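PDB 6VZZ: BamaA.19900.a from Balamuthia mandrillaris, which catalyses the phosphorylation of glucose to glucose 6-phosphate as a glucokinase, probably the entry step of glucose metabolism in this amoeba. Local coordinates for the interface of chains A and B. Coordinates in Å, arbitrary orientation; residue numbers count along the deposited sequence, not the author numbering. Chains: chain A/B, BamaA.19900.a.

Contact 1: the interface of chains A and B. Residues chain A 242, 245, 251, 253-254; chain B 228-230.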
ATOM      1  N   GLU A 242      18.450 -11.916 -12.342  1.00 52.98           N
ATOM      2  CA  GLU A 242      19.455 -12.803 -11.764  1.00 51.77           C
ATOM      3  C   GLU A 242      20.819 -12.130 -11.697  1.00 53.53           C
ATOM      4  O   GLU A 242      21.590 -12.378 -10.762  1.00 54.80           O
ATOM      5  CB  GLU A 242      19.536 -14.101 -12.566  1.00 50.78           C
ATOM      6  CG  GLU A 242      18.338 -15.008 -12.382  1.00 53.72           C
ATOM      7  CD  GLU A 242      18.366 -16.245 -13.276  1.00 59.16           C
ATOM      8  OE1 GLU A 242      17.337 -16.955 -13.333  1.00 53.70           O
ATOM      9  OE2 GLU A 242      19.409 -16.520 -13.915  1.00 66.32           O
ATOM     10  N   SER A 245      20.465  -9.620  -8.803  1.00 48.30           N
ATOM     11  CA  SER A 245      20.381 -10.394  -7.573  1.00 47.00           C
ATOM     12  C   SER A 245      21.728 -10.992  -7.220  1.00 51.37           C
ATOM     13  O   SER A 245      22.084 -11.090  -6.042  1.00 49.08           O
ATOM     14  CB  SER A 245      19.337 -11.492  -7.705  1.00 46.78           C
ATOM     15  OG  SER A 245      19.287 -12.258  -6.520  1.00 47.49           O
ATOM     16  N   LYS A 251      22.475 -13.806  -5.186  1.00 57.11           N
ATOM     17  CA  LYS A 251      21.302 -14.561  -5.624  1.00 56.84           C
ATOM     18  C   LYS A 251      20.408 -15.018  -4.472  1.00 57.77           C
ATOM     19  O   LYS A 251      19.439 -15.757  -4.706  1.00 55.60           O
ATOM     20  CB  LYS A 251      21.692 -15.769  -6.486  1.00 54.48           C
ATOM     21  CG  LYS A 251      22.256 -15.381  -7.851  1.00 59.33           C
ATOM     22  CD  LYS A 251      22.333 -16.565  -8.817  1.00 61.38           C
ATOM     23  CE  LYS A 251      23.015 -16.170 -10.126  1.00 74.17           C
ATOM     24  NZ  LYS A 251      22.614 -17.027 -11.298  1.00 81.44           N
ATOM     25  N   HIS A 253      18.334 -13.230  -2.511  1.00 46.80           N
ATOM     26  CA  HIS A 253      17.051 -12.543  -2.410  1.00 45.07           C
ATOM     27  C   HIS A 253      16.593 -12.080  -3.783  1.00 45.24           C
ATOM     28  O   HIS A 253      17.410 -11.832  -4.674  1.00 46.16           O
ATOM     29  CB  HIS A 253      17.098 -11.303  -1.482  1.00 41.41           C
ATOM     30  CG  HIS A 253      17.468 -11.607  -0.065  1.00 41.90           C
ATOM     31  ND1 HIS A 253      18.549 -11.022   0.561  1.00 44.51           N
ATOM     32  CD2 HIS A 253      16.897 -12.418   0.855  1.00 42.17           C
ATOM     33  CE1 HIS A 253      18.636 -11.469   1.802  1.00 42.91           C
ATOM     34  NE2 HIS A 253      17.644 -12.316   2.006  1.00 45.31           N
ATOM     35  N   ALA A 254      15.274 -11.965  -3.936  1.00 42.49           N
ATOM     36  CA  ALA A 254      14.702 -11.260  -5.074  1.00 41.99           C
ATOM     37  C   ALA A 254      14.934  -9.766  -4.911  1.00 41.49           C
ATOM     38  O   ALA A 254      14.759  -9.217  -3.820  1.00 46.97           O
ATOM     39  CB  ALA A 254      13.208 -11.553  -5.185  1.00 37.37           C
TER
ATOM     40  N   GLY B 228      14.593 -15.550  -4.505  1.00 44.49           N
ATOM     41  CA  GLY B 228      15.937 -15.397  -4.996  1.00 45.07           C
ATOM     42  C   GLY B 228      16.372 -16.580  -5.844  1.00 49.37           C
ATOM     43  O   GLY B 228      16.027 -17.737  -5.573  1.00 47.46           O
ATOM     44  N   PRO B 229      17.147 -16.299  -6.895  1.00 50.03           N
ATOM     45  CA  PRO B 229      17.581 -17.374  -7.809  1.00 50.88           C
ATOM     46  C   PRO B 229      18.333 -18.515  -7.140  1.00 50.95           C
ATOM     47  O   PRO B 229      18.330 -19.629  -7.676  1.00 52.09           O
ATOM     48  CB  PRO B 229      18.472 -16.631  -8.812  1.00 54.63           C
ATOM     49  CG  PRO B 229      17.900 -15.226  -8.832  1.00 49.29           C
ATOM     50  CD  PRO B 229      17.455 -14.954  -7.417  1.00 47.27           C
ATOM     51  N   ALA B 230      18.962 -18.290  -5.990  1.00 51.75           N
ATOM     52  CA  ALA B 230      19.660 -19.352  -5.276  1.00 48.71           C
ATOM     53  C   ALA B 230      18.775 -20.080  -4.273  1.00 51.18           C
ATOM     54  O   ALA B 230      19.231 -21.051  -3.665  1.00 51.74           O
ATOM     55  CB  ALA B 230      20.886 -18.788  -4.550  1.00 49.16           C
TER

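Contact 2: the interface of chains A and B. Residues chain A 221, 249, 253-254, 256; chain B 360-362.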
ATOM      1  N   HIS A 221      11.178  -0.604  -1.751  1.00 34.65           N
ATOM      2  CA  HIS A 221      11.981  -1.720  -1.289  1.00 37.27           C
ATOM      3  C   HIS A 221      11.253  -3.058  -1.357  1.00 35.07           C
ATOM      4  O   HIS A 221      11.809  -4.067  -0.918  1.00 35.26           O
ATOM      5  CB  HIS A 221      12.475  -1.431   0.129  1.00 33.43           C
ATOM      6  CG  HIS A 221      13.237  -0.147   0.234  1.00 36.86           C
ATOM      7  ND1 HIS A 221      14.517   0.002  -0.257  1.00 36.79           N
ATOM      8  CD2 HIS A 221      12.889   1.058   0.746  1.00 34.71           C
ATOM      9  CE1 HIS A 221      14.929   1.238  -0.041  1.00 34.36           C
ATOM     10  NE2 HIS A 221      13.961   1.898   0.567  1.00 34.35           N
ATOM     11  N   TYR A 249      23.084  -9.409  -3.845  1.00 51.45           N
ATOM     12  CA  TYR A 249      22.628 -10.320  -2.804  1.00 48.61           C
ATOM     13  C   TYR A 249      23.181 -11.728  -2.955  1.00 51.09           C
ATOM     14  O   TYR A 249      22.800 -12.611  -2.176  1.00 51.87           O
ATOM     15  CB  TYR A 249      21.085 -10.384  -2.785  1.00 46.44           C
ATOM     16  CG  TYR A 249      20.428  -9.020  -2.744  1.00 46.68           C
ATOM     17  CD1 TYR A 249      20.626  -8.164  -1.656  1.00 42.25           C
ATOM     18  CD2 TYR A 249      19.611  -8.582  -3.783  1.00 45.62           C
ATOM     19  CE1 TYR A 249      20.040  -6.923  -1.601  1.00 39.11           C
ATOM     20  CE2 TYR A 249      19.014  -7.326  -3.734  1.00 43.20           C
ATOM     21  CZ  TYR A 249      19.242  -6.507  -2.634  1.00 40.85           C
ATOM     22  OH  TYR A 249      18.677  -5.261  -2.565  1.00 40.90           O
ATOM     23  N   HIS A 253      18.334 -13.230  -2.511  1.00 46.80           N
ATOM     24  CA  HIS A 253      17.051 -12.543  -2.410  1.00 45.07           C
ATOM     25  C   HIS A 253      16.593 -12.080  -3.783  1.00 45.24           C
ATOM     26  O   HIS A 253      17.410 -11.832  -4.674  1.00 46.16           O
ATOM     27  CB  HIS A 253      17.098 -11.303  -1.482  1.00 41.41           C
ATOM     28  CG  HIS A 253      17.468 -11.607  -0.065  1.00 41.90           C
ATOM     29  ND1 HIS A 253      18.549 -11.022   0.561  1.00 44.51           N
ATOM     30  CD2 HIS A 253      16.897 -12.418   0.855  1.00 42.17           C
ATOM     31  CE1 HIS A 253      18.636 -11.469   1.802  1.00 42.91           C
ATOM     32  NE2 HIS A 253      17.644 -12.316   2.006  1.00 45.31           N
ATOM     33  N   ALA A 254      15.274 -11.965  -3.936  1.00 42.49           N
ATOM     34  CA  ALA A 254      14.702 -11.260  -5.074  1.00 41.99           C
ATOM     35  C   ALA A 254      14.934  -9.766  -4.911  1.00 41.49           C
ATOM     36  O   ALA A 254      14.759  -9.217  -3.820  1.00 46.97           O
ATOM     37  CB  ALA A 254      13.208 -11.553  -5.185  1.00 37.37           C
ATOM     38  N   GLU A 256      14.852  -5.638  -5.009  1.00 39.17           N
ATOM     39  CA  GLU A 256      13.855  -4.605  -4.765  1.00 36.51           C
ATOM     40  C   GLU A 256      13.676  -3.776  -6.020  1.00 35.45           C
ATOM     41  O   GLU A 256      14.578  -3.683  -6.858  1.00 35.43           O
ATOM     42  CB  GLU A 256      14.268  -3.677  -3.615  1.00 36.54           C
ATOM     43  CG  GLU A 256      14.828  -4.363  -2.390  1.00 36.25           C
ATOM     44  CD  GLU A 256      15.231  -3.373  -1.313  1.00 40.67           C
ATOM     45  OE1 GLU A 256      15.426  -2.178  -1.636  1.00 40.50           O
ATOM     46  OE2 GLU A 256      15.343  -3.788  -0.137  1.00 39.93           O
TER
ATOM     47  N   HIS B 360      14.117 -11.229   2.951  1.00 40.85           N
ATOM     48  CA  HIS B 360      14.105  -9.898   2.353  1.00 40.25           C
ATOM     49  C   HIS B 360      15.409  -9.193   2.687  1.00 40.35           C
ATOM     50  O   HIS B 360      15.952  -9.390   3.779  1.00 43.39           O
ATOM     51  CB  HIS B 360      12.909  -9.070   2.852  1.00 37.64           C
ATOM     52  CG  HIS B 360      12.538  -7.944   1.936  1.00 38.15           C
ATOM     53  ND1 HIS B 360      13.195  -6.732   1.945  1.00 37.75           N
ATOM     54  CD2 HIS B 360      11.590  -7.852   0.971  1.00 34.88           C
ATOM     55  CE1 HIS B 360      12.673  -5.944   1.023  1.00 35.88           C
ATOM     56  NE2 HIS B 360      11.692  -6.595   0.423  1.00 34.11           N
ATOM     57  N   PRO B 361      15.940  -8.370   1.777  1.00 40.67           N
ATOM     58  CA  PRO B 361      17.144  -7.587   2.117  1.00 38.36           C
ATOM     59  C   PRO B 361      16.938  -6.685   3.318  1.00 41.95           C
ATOM     60  O   PRO B 361      17.882  -6.438   4.081  1.00 42.70           O
ATOM     61  CB  PRO B 361      17.409  -6.761   0.851  1.00 39.03           C
ATOM     62  CG  PRO B 361      16.647  -7.442  -0.243  1.00 40.39           C
ATOM     63  CD  PRO B 361      15.505  -8.183   0.379  1.00 36.48           C
ATOM     64  N   LYS B 362      15.725  -6.171   3.499  1.00 40.12           N
ATOM     65  CA  LYS B 362      15.386  -5.305   4.624  1.00 40.44           C
ATOM     66  C   LYS B 362      14.787  -6.094   5.775  1.00 39.27           C
ATOM     67  O   LYS B 362      13.888  -5.606   6.461  1.00 38.71           O
ATOM     68  CB  LYS B 362      14.421  -4.211   4.177  1.00 38.82           C
ATOM     69  CG  LYS B 362      14.929  -3.341   3.047  1.00 37.96           C
ATOM     70  CD  LYS B 362      16.155  -2.561   3.454  1.00 35.62           C
ATOM     71  CE  LYS B 362      16.403  -1.387   2.503  1.00 35.19           C
ATOM     72  NZ  LYS B 362      17.114  -1.762   1.250  1.00 34.93           N
TER

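Contact 1: the interface of chains A and B
In the two-fold glucokinase dimer of the deposited assembly a proline-bearing loop of one subunit, B:Gly228 to B:Ala230, docks against helix 234-249 of the other and the loop that follows it, a small instance of a knob fitted between a helix and a turn. B:Pro229 is the knob. The CG corner of its ring lies 3.6 Å from A:Glu242 CG; it is this methylene, not the carboxylate, that touches the ring, and the two side chains pass in opposite directions. On the next helical turn A:Ser245 faces the CD corner, its OG 3.4 Å from B:Pro229 CD. With OG anti to the backbone N (chi1 179°), the serine hydroxyl also reaches forward to the loop after its helix and donates to A:His253 O at 2.7 Å, tying the two together. The extended aliphatic chain of A:Lys251 crosses the proline at about a right angle, CD 3.9 Å from B:Pro229 CB. Beside this packing the loop is fixed by a nearly straight backbone hydrogen bond, B:Ala230 N to A:Lys251 O, 2.9 Å long. The methyl group of B:Ala230, CB, rests on A:Lys251 CB at 3.7 Å. At the other end of the segment the backbone of B:Gly228 lies against that of A:His253, CA near CA.

Contact 2: the interface of chains A and B
B:Lys362 and A:Glu256 form the charged pair of this patch of the interface between the two glucokinase chains, an example of a salt bridge set beside a proline packed on aromatic side chains. The ammonium NZ of B:Lys362 donates to A:Glu256 OE2 at 3.0 Å, on the syn side and somewhat out of the carboxylate plane; its bond to OE1 is weak. The lysine chain crosses the glutamate at about a right angle, and its bends at chi2 (-64°) and chi4 (-82°) fold NZ back toward the carboxylate. Its last methylene, CE, lies against the A:His221 imidazole, 3.6 Å from ND1.

Next to the ion pair, B:Pro361 crosses A:Tyr249 at about a right angle. Its CB and CG lie above one face of the phenol ring, displaced to the CE1/CZ rim, with CB 3.6 Å from CE1. The CD side of the proline slides past A:His253, whose imidazole has one face covered by the peptide joining B:His360 to B:Pro361: the carbonyl carbon of B:His360 stands 3.9 Å from the ring centroid. With CG anti to the backbone N (chi1 -158°), the B:His360 ring turns its edge to A:His221, whose carbonyl carbon lies in the ring plane. Its NE2 is 2.9 Å from A:His221 O; a hydrogen bond is possible but badly angled, and doubtful at 2.65 Å resolution.

Behind these contacts, A:His221 ND1 donates to A:Glu256 OE1 at 2.7 Å, nearly in the imidazole plane, so A:His221 both orients the carboxylate and touches the lysine that binds it. In chain B the backbone N of B:Lys362 donates to B:His360 ND1 at 3.0 Å, again close to the ring plane, which holds the imidazole against its own loop.

The patch brings the 3-10 helix 219-221, which includes the glucose-pocket residue A:His221, together with the C-terminal end of helix 234-249 and the loop after it. The partner supplies the loop between helices 350-357 and 363-366.

Contact 1 and contact 2 are neighbours, the centres of their C-alpha atoms about 9 Å apart, and they share A:His253 and A:Ala254 in the loop that follows helix 234-249. That helix also serves both, so one surface of chain A receives two separate loops of chain B. Two-fold symmetry repeats each contact with the chains exchanged. Contact 2 includes A:His221, which also lines the glucose pocket, so a connection between the interface and the sugar site is possible, although the structure alone does not show such coupling or establish that this dimer is the biological one.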